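Local coordinates for acyl-CoA dehydrogenase domain protein Tcur3481 (Thermomonospora curvata, PDB 6WY9), which binds a flavin adenine dinucleotide cofactor and probably works as an acyl-CoA dehydrogenase, at residues Thr120-Glu125 with Ala152-Ile157; Ala160-Val165 with Leu175-Ala180; Pro183-Glu188 with Gly199-Asp204. One frame throughout, in Å; residues are numbered along the deposited sequence.

Interaction 1 of 3, residues Thr120-Glu125 with Ala152-Ile157; sequences TVALEE and AVVPSI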
loop_
_atom_site.group_PDB
_atom_site.type_symbol
_atom_site.label_atom_id
_atom_site.label_comp_id
_atom_site.label_asym_id
_atom_site.label_seq_id
_atom_site.Cartn_x
_atom_site.Cartn_y
_atom_site.Cartn_z
ATOM N N THR B 120 9.309 35.563 -2.891
ATOM C CA THR B 120 9.188 34.196 -2.409
ATOM C C THR B 120 8.389 34.235 -1.116
ATOM O O THR B 120 8.015 35.302 -0.619
ATOM C CB THR B 120 10.571 33.522 -2.244
ATOM O OG1 THR B 120 10.391 32.169 -1.816
ATOM C CG2 THR B 120 11.444 34.289 -1.218
ATOM N N VAL B 121 8.090 33.045 -0.598
ATOM C CA VAL B 121 7.319 32.910 0.625
ATOM C C VAL B 121 8.114 32.061 1.606
ATOM O O VAL B 121 8.737 31.060 1.219
ATOM C CB VAL B 121 5.941 32.290 0.340
ATOM C CG1 VAL B 121 5.238 33.165 -0.668
ATOM C CG2 VAL B 121 6.078 30.829 -0.210
ATOM N N ALA B 122 8.062 32.462 2.871
ATOM C CA ALA B 122 8.782 31.837 3.978
ATOM C C ALA B 122 7.706 31.347 4.943
ATOM O O ALA B 122 7.297 32.055 5.861
ATOM C CB ALA B 122 9.765 32.832 4.636
ATOM N N LEU B 123 7.239 30.119 4.703
ATOM C CA LEU B 123 6.106 29.537 5.392
ATOM C C LEU B 123 6.521 28.385 6.282
ATOM O O LEU B 123 5.661 27.824 6.955
ATOM C CB LEU B 123 5.056 29.046 4.358
ATOM C CG LEU B 123 4.553 30.133 3.392
ATOM C CD1 LEU B 123 3.583 29.531 2.365
ATOM C CD2 LEU B 123 3.843 31.200 4.254
ATOM N N GLU B 124 7.807 27.998 6.290
ATOM C CA GLU B 124 8.225 26.828 7.048
ATOM C C GLU B 124 9.301 27.162 8.077
ATOM O O GLU B 124 10.046 28.140 7.931
ATOM C CB GLU B 124 8.710 25.732 6.092
ATOM C CG GLU B 124 7.553 25.162 5.253
ATOM C CD GLU B 124 8.067 24.189 4.173
ATOM O OE1 GLU B 124 8.748 24.629 3.220
ATOM O OE2 GLU B 124 7.817 22.969 4.318
ATOM N N GLU B 125 9.394 26.286 9.093
ATOM C CA GLU B 125 10.332 26.377 10.204
ATOM C C GLU B 125 10.912 25.003 10.528
ATOM O O GLU B 125 10.276 23.968 10.295
ATOM C CB GLU B 125 9.672 26.990 11.483
ATOM C CG GLU B 125 9.341 28.495 11.263
ATOM C CD GLU B 125 8.533 29.120 12.392
ATOM O OE1 GLU B 125 8.181 28.387 13.350
ATOM O OE2 GLU B 125 8.238 30.335 12.307
ATOM N N ALA B 152 12.819 28.254 7.653
ATOM C CA ALA B 152 13.590 27.182 7.046
ATOM C C ALA B 152 13.424 27.163 5.528
ATOM O O ALA B 152 12.305 27.241 5.010
ATOM C CB ALA B 152 13.150 25.820 7.626
ATOM N N VAL B 153 14.544 26.949 4.824
ATOM C CA VAL B 153 14.522 26.529 3.424
ATOM C C VAL B 153 13.510 27.345 2.628
ATOM O O VAL B 153 12.606 26.799 1.978
ATOM C CB VAL B 153 14.251 25.006 3.253
ATOM C CG1 VAL B 153 15.468 24.163 3.700
ATOM C CG2 VAL B 153 12.950 24.524 3.939
ATOM N N VAL B 154 13.694 28.650 2.626
ATOM C CA VAL B 154 12.890 29.535 1.791
ATOM C C VAL B 154 13.239 29.309 0.328
ATOM O O VAL B 154 14.416 29.419 -0.041
ATOM C CB VAL B 154 13.140 30.998 2.198
ATOM C CG1 VAL B 154 12.354 31.944 1.301
ATOM C CG2 VAL B 154 12.814 31.141 3.683
ATOM N N PRO B 155 12.273 28.996 -0.536
ATOM C CA PRO B 155 12.625 28.511 -1.875
ATOM C C PRO B 155 13.069 29.651 -2.770
ATOM O O PRO B 155 12.577 30.779 -2.668
ATOM C CB PRO B 155 11.319 27.882 -2.387
ATOM C CG PRO B 155 10.225 28.702 -1.640
ATOM C CD PRO B 155 10.834 28.890 -0.253
ATOM N N SER B 156 14.037 29.348 -3.634
ATOM C CA SER B 156 14.383 30.215 -4.752
ATOM C C SER B 156 14.624 31.654 -4.290
ATOM O O SER B 156 14.162 32.632 -4.896
ATOM C CB SER B 156 13.304 30.117 -5.830
ATOM O OG SER B 156 13.192 28.767 -6.268
ATOM N N ILE B 157 15.431 31.772 -3.235
ATOM C CA ILE B 157 15.663 33.074 -2.572
ATOM C C ILE B 157 16.426 34.046 -3.461
ATOM O O ILE B 157 16.275 35.276 -3.321
ATOM C CB ILE B 157 16.382 32.848 -1.224
ATOM C CG1 ILE B 157 16.402 34.151 -0.370
ATOM C CG2 ILE B 157 17.834 32.422 -1.496
ATOM C CD1 ILE B 157 15.355 34.266 0.724
HETATM O O HOH W 1 10.079 28.927 4.869
HETATM O O HOH W 2 9.987 27.058 2.837
#
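Thr120 OG1 donates a hydrogen bond of 2.7 Å to the backbone Pro155 O. It arrives in the carbonyl plane, on a lone pair. OG1 stands anti to the backbone N (chi1 -178°), which turns the hydroxyl to the proline carbonyl. The contact belongs to the beta domain of the acyl-CoA dehydrogenase fold. Strands 118-122 and 144-154 run nearly antiparallel here, but their axes stay 7.1 Å apart and they are not directly paired. Side chains and waters fill the interval. Thr120 CG2 lies against Val154 CG1, and Ala122 CB meets Val154 CG2 at 3.6 Å. Pro155 CD sits 3.4 Å from Val121 O. Past the strand end the chains come closer, and Ala152 N bonds to Glu124 O over 2.8 Å, with the donor above the carbonyl plane. One water accepts from Glu124 N and lies close to Ala152 O. The Glu124 carboxylate has its OE2 held by Leu344 N and by a basic side chain of a partner chain, a different protein. Val153 and Val154 form a G1 beta bulge opposite Gly199. A second water sits 2.8 Å from Glu124 OE1 and also 2.8 Å from Val153 O.

Interaction 2 of 3, residues Ala160-Val165 with Leu175-Ala180; sequences AAHLLV and LFLVDA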
loop_
_atom_site.group_PDB
_atom_site.type_symbol
_atom_site.label_atom_id
_atom_site.label_comp_id
_atom_site.label_asym_id
_atom_site.label_seq_id
_atom_site.Cartn_x
_atom_site.Cartn_y
_atom_site.Cartn_z
ATOM N N ALA B 160 14.998 37.424 -5.344
ATOM C CA ALA B 160 13.689 37.846 -4.842
ATOM C C ALA B 160 13.826 39.200 -4.141
ATOM O O ALA B 160 14.717 39.378 -3.307
ATOM C CB ALA B 160 13.113 36.802 -3.894
ATOM N N ALA B 161 12.970 40.162 -4.503
ATOM C CA ALA B 161 13.066 41.507 -3.927
ATOM C C ALA B 161 12.296 41.628 -2.604
ATOM O O ALA B 161 12.610 42.490 -1.770
ATOM C CB ALA B 161 12.567 42.542 -4.938
ATOM N N HIS B 162 11.301 40.771 -2.396
ATOM C CA HIS B 162 10.449 40.803 -1.223
ATOM C C HIS B 162 10.032 39.384 -0.892
ATOM O O HIS B 162 9.963 38.524 -1.774
ATOM C CB HIS B 162 9.188 41.643 -1.433
ATOM C CG HIS B 162 9.412 42.890 -2.222
ATOM N ND1 HIS B 162 9.773 44.081 -1.639
ATOM C CD2 HIS B 162 9.310 43.133 -3.548
ATOM C CE1 HIS B 162 9.891 45.010 -2.573
ATOM N NE2 HIS B 162 9.610 44.461 -3.741
ATOM N N LEU B 163 9.746 39.160 0.388
ATOM C CA LEU B 163 9.303 37.882 0.921
ATOM C C LEU B 163 8.036 38.083 1.740
ATOM O O LEU B 163 7.932 39.047 2.502
ATOM C CB LEU B 163 10.356 37.255 1.839
ATOM C CG LEU B 163 11.807 37.083 1.389
ATOM C CD1 LEU B 163 12.563 38.379 1.626
ATOM C CD2 LEU B 163 12.445 35.926 2.180
ATOM N N LEU B 164 7.083 37.164 1.597
ATOM C CA LEU B 164 6.002 37.042 2.558
ATOM C C LEU B 164 6.428 36.043 3.627
ATOM O O LEU B 164 6.728 34.882 3.310
ATOM C CB LEU B 164 4.715 36.588 1.872
ATOM C CG LEU B 164 4.259 37.427 0.698
ATOM C CD1 LEU B 164 2.888 36.985 0.235
ATOM C CD2 LEU B 164 4.271 38.974 1.062
ATOM N N VAL B 165 6.421 36.480 4.885
ATOM C CA VAL B 165 6.939 35.727 6.031
ATOM C C VAL B 165 5.796 35.506 7.020
ATOM O O VAL B 165 5.181 36.479 7.460
ATOM C CB VAL B 165 8.074 36.505 6.732
ATOM C CG1 VAL B 165 8.536 35.782 8.039
ATOM C CG2 VAL B 165 9.227 36.779 5.775
ATOM N N LEU B 175 0.583 37.041 8.195
ATOM C CA LEU B 175 1.487 37.044 7.055
ATOM C C LEU B 175 1.955 38.483 6.826
ATOM O O LEU B 175 1.140 39.425 6.824
ATOM C CB LEU B 175 0.800 36.435 5.807
ATOM C CG LEU B 175 1.671 35.990 4.624
ATOM C CD1 LEU B 175 2.654 34.906 5.062
ATOM C CD2 LEU B 175 0.809 35.472 3.461
ATOM N N PHE B 176 3.272 38.657 6.667
ATOM C CA PHE B 176 3.899 39.978 6.650
ATOM C C PHE B 176 4.844 40.091 5.473
ATOM O O PHE B 176 5.615 39.165 5.209
ATOM C CB PHE B 176 4.699 40.237 7.928
ATOM C CG PHE B 176 3.904 40.063 9.188
ATOM C CD1 PHE B 176 3.630 38.787 9.690
ATOM C CD2 PHE B 176 3.449 41.178 9.872
ATOM C CE1 PHE B 176 2.890 38.650 10.878
ATOM C CE2 PHE B 176 2.721 41.063 11.033
ATOM C CZ PHE B 176 2.448 39.799 11.545
ATOM N N LEU B 177 4.814 41.243 4.798
ATOM C CA LEU B 177 5.703 41.518 3.680
ATOM C C LEU B 177 7.023 42.108 4.165
ATOM O O LEU B 177 7.046 43.061 4.961
ATOM C CB LEU B 177 5.039 42.471 2.686
ATOM C CG LEU B 177 5.797 42.631 1.364
ATOM C CD1 LEU B 177 4.831 42.706 0.205
ATOM C CD2 LEU B 177 6.659 43.891 1.418
ATOM N N VAL B 178 8.123 41.572 3.644
ATOM C CA VAL B 178 9.455 42.012 4.039
ATOM C C VAL B 178 10.280 42.291 2.793
ATOM O O VAL B 178 10.268 41.498 1.842
ATOM C CB VAL B 178 10.139 40.945 4.917
ATOM C CG1 VAL B 178 11.559 41.333 5.171
ATOM C CG2 VAL B 178 9.376 40.793 6.225
ATOM N N ASP B 179 11.026 43.388 2.807
ATOM C CA ASP B 179 11.961 43.646 1.716
ATOM C C ASP B 179 13.208 42.791 1.906
ATOM O O ASP B 179 13.646 42.550 3.036
ATOM C CB ASP B 179 12.299 45.141 1.640
ATOM C CG ASP B 179 11.098 45.967 1.203
ATOM O OD1 ASP B 179 10.256 45.435 0.447
ATOM O OD2 ASP B 179 10.963 47.117 1.637
ATOM N N ALA B 180 13.745 42.280 0.794
ATOM C CA ALA B 180 14.872 41.349 0.868
ATOM C C ALA B 180 16.147 42.011 1.364
ATOM O O ALA B 180 17.079 41.299 1.747
ATOM C CB ALA B 180 15.154 40.719 -0.497
#
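Ala160 O touches Ala180 CB at 3.1 Å, at the open end of an antiparallel beta hairpin made by strands 160-169 and 172-179. Ala161 O then accepts a hydrogen bond from Ala180 N. His162 pairs with Asp179, and their side chains lie side by side, pointing the same way. His162 ND1 donates to Asp179 OD1 over a short 2.5 Å, but the bond is bent, with an N-H...O angle of 141°. The oxygen lies in the ring plane, but it is met on its anti side, and ring and carboxylate planes are 60° apart. The second ring nitrogen, NE2, is hydrogen-bonded to Arg117 NH2. An alanine in place of His162 would probably leave the Asp179 carboxylate and the Arg117 guanidinium each without this imidazole partner. Leu163 and Val178 form a hydrogen-bonded pair: Leu163 N to Val178 O and Val178 N to Leu163 O are both 2.8 Å. Leu163 CD1 reaches Ala180 CA at 3.8 Å. Leu164 is on the same face as His162. Its two methyls part: CD1 meets Leu175 CD2, and CD2 meets Leu177 CD1 at 3.9 Å. Val165 is hydrogen-bonded to Phe176 in both directions. Its CG2 packs on Val178 CG2 at 4.0 Å, while its carbonyl O lies at the edge of the Phe176 ring, in plane. Strand 118-122 runs parallel to 160-169 as its other neighbour, and strand 206-210 lies beside 172-179. Strand 144-154 covers the face of Val165, Phe176 and Val178, where Trp145 meets the Phe176 ring edge-to-face.

Interaction 3 of 3, residues Pro183-Glu188 with Gly199-Asp204; sequences PGLSWE and GNLTLD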
loop_
_atom_site.group_PDB
_atom_site.type_symbol
_atom_site.label_atom_id
_atom_site.label_comp_id
_atom_site.label_asym_id
_atom_site.label_seq_id
_atom_site.Cartn_x
_atom_site.Cartn_y
_atom_site.Cartn_z
ATOM N N PRO B 183 16.840 45.740 7.072
ATOM C CA PRO B 183 17.823 45.574 8.149
ATOM C C PRO B 183 17.406 44.442 9.081
ATOM O O PRO B 183 16.219 44.183 9.301
ATOM C CB PRO B 183 17.823 46.935 8.865
ATOM C CG PRO B 183 16.523 47.565 8.533
ATOM C CD PRO B 183 16.044 46.970 7.216
ATOM N N GLY B 184 18.406 43.743 9.611
ATOM C CA GLY B 184 18.154 42.593 10.460
ATOM C C GLY B 184 17.819 41.303 9.737
ATOM O O GLY B 184 17.553 40.287 10.395
ATOM N N LEU B 185 17.824 41.285 8.413
ATOM C CA LEU B 185 17.477 40.086 7.667
ATOM C C LEU B 185 18.748 39.462 7.116
ATOM O O LEU B 185 19.560 40.161 6.505
ATOM C CB LEU B 185 16.523 40.437 6.531
ATOM C CG LEU B 185 15.998 39.293 5.698
ATOM C CD1 LEU B 185 14.947 38.584 6.543
ATOM C CD2 LEU B 185 15.412 39.872 4.435
ATOM N N SER B 186 18.933 38.157 7.309
ATOM C CA SER B 186 20.067 37.526 6.644
ATOM C C SER B 186 19.707 36.094 6.312
ATOM O O SER B 186 18.781 35.520 6.899
ATOM C CB SER B 186 21.335 37.594 7.503
ATOM O OG SER B 186 21.187 36.830 8.679
ATOM N N TRP B 187 20.414 35.504 5.350
ATOM C CA TRP B 187 20.148 34.083 5.162
ATOM C C TRP B 187 21.413 33.319 4.810
ATOM O O TRP B 187 22.442 33.889 4.453
ATOM C CB TRP B 187 19.049 33.817 4.123
ATOM C CG TRP B 187 19.306 34.338 2.772
ATOM C CD1 TRP B 187 19.977 33.700 1.760
ATOM C CD2 TRP B 187 18.851 35.582 2.231
ATOM N NE1 TRP B 187 19.987 34.484 0.630
ATOM C CE2 TRP B 187 19.300 35.643 0.889
ATOM C CE3 TRP B 187 18.118 36.654 2.747
ATOM C CZ2 TRP B 187 19.046 36.743 0.061
ATOM C CZ3 TRP B 187 17.864 37.749 1.920
ATOM C CH2 TRP B 187 18.325 37.781 0.594
ATOM N N GLU B 188 21.326 32.009 5.000
ATOM C CA GLU B 188 22.331 31.064 4.544
ATOM C C GLU B 188 21.760 30.279 3.372
ATOM O O GLU B 188 20.685 29.676 3.484
ATOM C CB GLU B 188 22.737 30.100 5.663
ATOM C CG GLU B 188 23.539 30.748 6.778
ATOM C CD GLU B 188 23.943 29.776 7.890
ATOM O OE1 GLU B 188 23.370 28.676 8.002
ATOM O OE2 GLU B 188 24.848 30.132 8.667
ATOM N N GLY B 199 17.023 29.371 1.127
ATOM C CA GLY B 199 17.714 30.164 2.138
ATOM C C GLY B 199 17.152 29.843 3.524
ATOM O O GLY B 199 15.929 29.794 3.696
ATOM N N ASN B 200 18.016 29.558 4.496
ATOM C CA ASN B 200 17.596 29.516 5.901
ATOM C C ASN B 200 17.674 30.955 6.406
ATOM O O ASN B 200 18.747 31.559 6.413
ATOM C CB ASN B 200 18.461 28.563 6.726
ATOM C CG ASN B 200 18.419 27.113 6.196
ATOM O OD1 ASN B 200 17.408 26.672 5.658
ATOM N ND2 ASN B 200 19.512 26.370 6.368
ATOM N N LEU B 201 16.521 31.516 6.760
ATOM C CA LEU B 201 16.337 32.947 6.960
ATOM C C LEU B 201 16.459 33.288 8.447
ATOM O O LEU B 201 15.796 32.655 9.279
ATOM C CB LEU B 201 14.945 33.322 6.446
ATOM C CG LEU B 201 14.646 34.397 5.402
ATOM C CD1 LEU B 201 13.189 34.877 5.611
ATOM C CD2 LEU B 201 15.675 35.566 5.442
ATOM N N THR B 202 17.310 34.258 8.793
ATOM C CA THR B 202 17.364 34.783 10.160
ATOM C C THR B 202 16.794 36.197 10.169
ATOM O O THR B 202 17.217 37.049 9.375
ATOM C CB THR B 202 18.793 34.786 10.739
ATOM O OG1 THR B 202 19.247 33.444 10.949
ATOM C CG2 THR B 202 18.821 35.487 12.092
ATOM N N LEU B 203 15.844 36.452 11.075
ATOM C CA LEU B 203 15.200 37.753 11.201
ATOM C C LEU B 203 15.484 38.304 12.590
ATOM O O LEU B 203 15.078 37.716 13.595
ATOM C CB LEU B 203 13.694 37.644 10.969
ATOM C CG LEU B 203 13.274 37.075 9.624
ATOM C CD1 LEU B 203 12.809 35.665 9.810
ATOM C CD2 LEU B 203 12.136 37.907 9.068
ATOM N N ASP B 204 16.174 39.429 12.656
ATOM C CA ASP B 204 16.462 40.041 13.950
ATOM C C ASP B 204 15.762 41.400 13.947
ATOM O O ASP B 204 16.301 42.390 13.436
ATOM C CB ASP B 204 17.963 40.114 14.154
ATOM C CG ASP B 204 18.356 40.868 15.390
ATOM O OD1 ASP B 204 17.487 41.230 16.214
ATOM O OD2 ASP B 204 19.572 41.119 15.515
#
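Leu185 CD1 lies 3.3 Å from Leu201 CD2, within the antiparallel beta hairpin of strands 185-191 and 197-203. This is closer than usual carbon contact, and the exact closeness is doubtful, because Leu201 chi1 (-125°) is off a staggered value. The backbone bonds set the register. Ser186 with Thr202 and Glu188 with Asn200 are hydrogen-bonded pairs, each linked in both directions. Thr202 N to Ser186 O is the shortest at 2.7 Å. A fifth bond, from Asp204 N to Gly184 O, extends the ladder beyond the strand start. CA-H groups add weaker contacts, such as Trp187 CA to Asn200 O at 3.1 Å. Gly184 has phi +80°, and a CB here would run into Asp204 O.

Apolar packing gathers on the face of Leu185, Trp187, Leu201 and Leu203. Leu185 and Leu203 lie side by side, pointing the same way, with CD1 of the first 3.8 Å from CG of the second. The Trp187 indole approaches Leu201 CD2 obliquely through CE3, at 3.8 Å.

On the other face, Ser186 OG comes 3.8 Å from Thr202 CB. The amide of Asn200 is used elsewhere: OD1 accepts from Val153 N, and ND2 bonds to the backbone of the partner chain, a different protein. Strand 144-154 runs antiparallel to 197-203 on its other side, with Lys151 and Val154 against Leu201, while Val206 of strand 206-210 touches Leu185.

Overall arrangement
The three contacts follow one another along the chain, each closing before the next opens. Their centres lie about 10 Å apart for interactions 1 and 2, and about 11 Å for the other two pairs. All reach one mixed sheet, the beta domain of the acyl-CoA dehydrogenase fold, away from the annotated flavin sites. Strand 118-122 joins interaction 1 to the hairpin of interaction 2, where Ala122 N lies 2.8 Å from Leu164 O. Strand 144-154 joins it to the hairpin of interaction 3 through Val154 and Gly199. The hairpins meet through Leu163 and Leu201. Ile157 of interaction 1 packs on Leu163 and Trp187, and the three contacts thus share apolar packing.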